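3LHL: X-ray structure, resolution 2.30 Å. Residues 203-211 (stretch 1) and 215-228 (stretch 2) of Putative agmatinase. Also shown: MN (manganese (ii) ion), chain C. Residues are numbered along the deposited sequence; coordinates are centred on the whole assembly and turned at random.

Stretch 1 (203-211) LDVLDASVF
Stretch 2, residues 215-228: GTPEPGGVNYREFQ

Stretch 1 begins as a 3-10 segment (203-205), extends through Leu-206 (-72/151) and Asp-207 (-54/146), then takes helical phi/psi at 208-210 without the regular bonds; stretch 2 runs as loop to a helix beginning at Tyr-224. CA atoms of Asp-207 and Gly-221 approach to 3.6 Å, those of Ala-208 and Pro-217 to 4.7 Å; the two segments run in roughly opposite directions here. The Asp-207 to Gly-221 approach leaves no room for a CB on Gly-221, which would clash with Asp-207 N and Val-205 O.

Asp-207 N donates to Val-222 O (2.9 Å, nearly straight). The Asp-207 side chain (chi1 t) offers OD1 to Gly-221 N (3.1 Å) and, weakly, to Gly-220 N (2.8 Å), while its OD2 accepts from Ser-209 N (3.0 Å), so one carboxylate ties the loop to its own turn. Asn-223 (p) caps the helix, OD1 accepting from Glu-226 N (2.8 Å); in return Glu-226 OE1 accepts from Asn-223 N (2.8 Å).

Leu-206 (m, t) sets CD2 3.8 Å from Phe-227 CB, and Val-205 (p) CG1 lies 3.7 Å from Phe-227 (t, chi2 76°) CE1. Ala-208 CB meets Pro-217 CB at 3.6 Å.

Water 2 donates to Asp-204 (p) OD2 (2.9 Å) and accepts from Thr-216 N (2.7 Å); water 3 likewise joins Val-205 O (2.7 Å) to Val-222 N (3.1 Å). Asp-204 OD2 also binds MN at 2.0 Å.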

# COMPACT_ATOMS: atom_id res chain seq x y z
N LEU A 203 2.96 -5.47 -1.40
CA LEU A 203 4.12 -5.85 -2.20
C LEU A 203 4.12 -7.28 -2.74
O LEU A 203 4.86 -7.57 -3.68
CB LEU A 203 5.41 -5.57 -1.42
CG LEU A 203 5.64 -4.09 -1.08
CD1 LEU A 203 6.81 -3.94 -0.13
CD2 LEU A 203 5.86 -3.29 -2.36
N ASP A 204 3.31 -8.18 -2.17
CA ASP A 204 3.31 -9.53 -2.71
C ASP A 204 2.59 -9.59 -4.06
O ASP A 204 2.36 -10.67 -4.59
CB ASP A 204 2.69 -10.55 -1.73
CG ASP A 204 1.21 -10.33 -1.48
OD1 ASP A 204 0.51 -9.79 -2.36
OD2 ASP A 204 0.75 -10.74 -0.40
N VAL A 205 2.23 -8.43 -4.60
CA VAL A 205 1.59 -8.41 -5.90
C VAL A 205 2.68 -8.85 -6.88
O VAL A 205 2.41 -9.39 -7.95
CB VAL A 205 1.09 -6.99 -6.29
CG1 VAL A 205 2.27 -6.03 -6.49
CG2 VAL A 205 0.24 -7.07 -7.54
N LEU A 206 3.93 -8.60 -6.49
CA LEU A 206 5.08 -8.99 -7.30
C LEU A 206 5.19 -10.51 -7.22
O LEU A 206 4.79 -11.11 -6.22
CB LEU A 206 6.36 -8.34 -6.76
CG LEU A 206 6.45 -6.83 -6.91
CD1 LEU A 206 7.50 -6.26 -5.98
CD2 LEU A 206 6.76 -6.48 -8.36
N ASP A 207 5.72 -11.13 -8.27
CA ASP A 207 5.88 -12.58 -8.28
C ASP A 207 6.65 -13.06 -7.06
O ASP A 207 7.56 -12.38 -6.58
CB ASP A 207 6.60 -13.04 -9.55
CG ASP A 207 6.75 -14.55 -9.59
OD1 ASP A 207 5.70 -15.24 -9.62
OD2 ASP A 207 7.90 -15.05 -9.58
N ALA A 208 6.29 -14.24 -6.58
CA ALA A 208 6.94 -14.83 -5.41
C ALA A 208 8.45 -15.00 -5.55
O ALA A 208 9.18 -14.79 -4.59
CB ALA A 208 6.29 -16.17 -5.08
N SER A 209 8.92 -15.38 -6.74
CA SER A 209 10.35 -15.59 -6.95
C SER A 209 11.11 -14.27 -7.07
O SER A 209 12.34 -14.23 -6.97
CB SER A 209 10.60 -16.43 -8.20
OG SER A 209 10.03 -17.72 -8.05
N VAL A 210 10.37 -13.19 -7.30
CA VAL A 210 10.96 -11.87 -7.42
C VAL A 210 10.99 -11.21 -6.05
O VAL A 210 11.99 -10.60 -5.66
CB VAL A 210 10.14 -10.99 -8.39
CG1 VAL A 210 10.64 -9.54 -8.34
CG2 VAL A 210 10.23 -11.55 -9.81
N PHE A 211 9.88 -11.32 -5.32
CA PHE A 211 9.75 -10.72 -3.99
C PHE A 211 9.34 -11.80 -2.99
O PHE A 211 8.20 -11.85 -2.55
CB PHE A 211 8.68 -9.62 -4.03
CG PHE A 211 8.65 -8.74 -2.80
CD1 PHE A 211 9.47 -7.62 -2.71
CD2 PHE A 211 7.78 -9.02 -1.75
CE1 PHE A 211 9.43 -6.78 -1.58
CE2 PHE A 211 7.73 -8.20 -0.62
CZ PHE A 211 8.56 -7.08 -0.54
N GLY A 215 4.96 -12.50 3.54
CA GLY A 215 4.26 -13.54 4.28
C GLY A 215 3.63 -14.69 3.51
O GLY A 215 3.75 -15.84 3.91
N THR A 216 2.95 -14.37 2.41
CA THR A 216 2.26 -15.39 1.62
C THR A 216 2.61 -15.29 0.14
O THR A 216 1.80 -14.83 -0.66
CB THR A 216 0.74 -15.21 1.76
OG1 THR A 216 0.44 -14.87 3.12
CG2 THR A 216 -0.01 -16.49 1.37
N PRO A 217 3.82 -15.72 -0.24
CA PRO A 217 4.28 -15.68 -1.63
C PRO A 217 3.33 -16.42 -2.57
O PRO A 217 2.88 -17.51 -2.27
CB PRO A 217 5.65 -16.36 -1.57
CG PRO A 217 6.09 -16.11 -0.17
CD PRO A 217 4.84 -16.33 0.63
N GLU A 218 3.04 -15.81 -3.72
CA GLU A 218 2.15 -16.43 -4.70
C GLU A 218 2.77 -16.43 -6.10
O GLU A 218 2.97 -15.37 -6.70
CB GLU A 218 0.82 -15.68 -4.72
CG GLU A 218 -0.24 -16.29 -5.63
CD GLU A 218 -0.70 -17.66 -5.16
OE1 GLU A 218 -0.81 -17.87 -3.93
OE2 GLU A 218 -0.96 -18.53 -6.02
N PRO A 219 3.06 -17.62 -6.64
CA PRO A 219 3.65 -17.72 -7.98
C PRO A 219 2.73 -17.12 -9.04
O PRO A 219 1.51 -17.09 -8.86
CB PRO A 219 3.84 -19.22 -8.18
CG PRO A 219 3.97 -19.75 -6.77
CD PRO A 219 2.93 -18.96 -6.03
N GLY A 220 3.31 -16.64 -10.13
CA GLY A 220 2.50 -16.07 -11.20
C GLY A 220 2.27 -14.56 -11.17
O GLY A 220 1.35 -14.08 -11.82
N GLY A 221 3.09 -13.82 -10.43
CA GLY A 221 2.92 -12.38 -10.38
C GLY A 221 3.79 -11.67 -11.41
O GLY A 221 4.48 -12.31 -12.20
N VAL A 222 3.76 -10.34 -11.40
CA VAL A 222 4.56 -9.55 -12.34
C VAL A 222 5.97 -9.32 -11.78
O VAL A 222 6.18 -9.38 -10.57
CB VAL A 222 3.93 -8.17 -12.60
CG1 VAL A 222 2.72 -8.31 -13.51
CG2 VAL A 222 3.54 -7.51 -11.29
N ASN A 223 6.93 -9.09 -12.68
CA ASN A 223 8.29 -8.83 -12.24
C ASN A 223 8.39 -7.33 -11.98
O ASN A 223 7.39 -6.62 -12.12
CB ASN A 223 9.31 -9.25 -13.31
CG ASN A 223 9.03 -8.63 -14.66
OD1 ASN A 223 8.65 -7.46 -14.77
ND2 ASN A 223 9.24 -9.41 -15.72
N TYR A 224 9.57 -6.84 -11.62
CA TYR A 224 9.71 -5.42 -11.33
C TYR A 224 9.61 -4.51 -12.55
O TYR A 224 9.07 -3.41 -12.46
CB TYR A 224 11.04 -5.14 -10.61
CG TYR A 224 11.10 -3.70 -10.14
CD1 TYR A 224 10.51 -3.33 -8.93
CD2 TYR A 224 11.65 -2.70 -10.94
CE1 TYR A 224 10.45 -1.99 -8.54
CE2 TYR A 224 11.60 -1.36 -10.56
CZ TYR A 224 11.00 -1.02 -9.36
OH TYR A 224 10.91 0.30 -8.98
N ARG A 225 10.16 -4.94 -13.68
CA ARG A 225 10.13 -4.12 -14.88
C ARG A 225 8.70 -3.84 -15.31
O ARG A 225 8.37 -2.73 -15.74
CB ARG A 225 10.89 -4.81 -16.02
CG ARG A 225 11.70 -3.85 -16.87
CD ARG A 225 12.14 -4.49 -18.17
NE ARG A 225 12.69 -5.82 -17.95
CZ ARG A 225 13.06 -6.65 -18.92
NH1 ARG A 225 12.93 -6.29 -20.19
NH2 ARG A 225 13.54 -7.84 -18.61
N GLU A 226 7.84 -4.84 -15.20
CA GLU A 226 6.44 -4.69 -15.56
C GLU A 226 5.74 -3.80 -14.53
O GLU A 226 4.98 -2.90 -14.89
CB GLU A 226 5.75 -6.05 -15.60
CG GLU A 226 6.32 -7.01 -16.64
CD GLU A 226 5.83 -8.44 -16.46
OE1 GLU A 226 6.08 -9.03 -15.39
OE2 GLU A 226 5.19 -8.97 -17.39
N PHE A 227 6.01 -4.05 -13.26
CA PHE A 227 5.37 -3.28 -12.20
C PHE A 227 5.67 -1.78 -12.21
O PHE A 227 4.76 -0.96 -12.05
CB PHE A 227 5.75 -3.83 -10.82
CG PHE A 227 4.98 -3.20 -9.69
CD1 PHE A 227 3.65 -3.54 -9.45
CD2 PHE A 227 5.57 -2.22 -8.89
CE1 PHE A 227 2.92 -2.93 -8.44
CE2 PHE A 227 4.85 -1.60 -7.87
CZ PHE A 227 3.52 -1.95 -7.65
N GLN A 228 6.93 -1.41 -12.41
CA GLN A 228 7.30 -0.00 -12.40
C GLN A 228 6.51 0.85 -13.39
O GLN A 228 6.44 2.07 -13.25
CB GLN A 228 8.81 0.17 -12.63
CG GLN A 228 9.26 0.17 -14.07
CD GLN A 228 10.77 0.27 -14.19
OE1 GLN A 228 11.42 0.92 -13.38
NE2 GLN A 228 11.32 -0.37 -15.22
MN MN C . -1.19 -10.14 -0.25
O HOH W 1 3.42 -13.15 -3.99
O HOH W 2 2.52 -11.88 1.61
O HOH W 3 1.06 -9.14 -10.31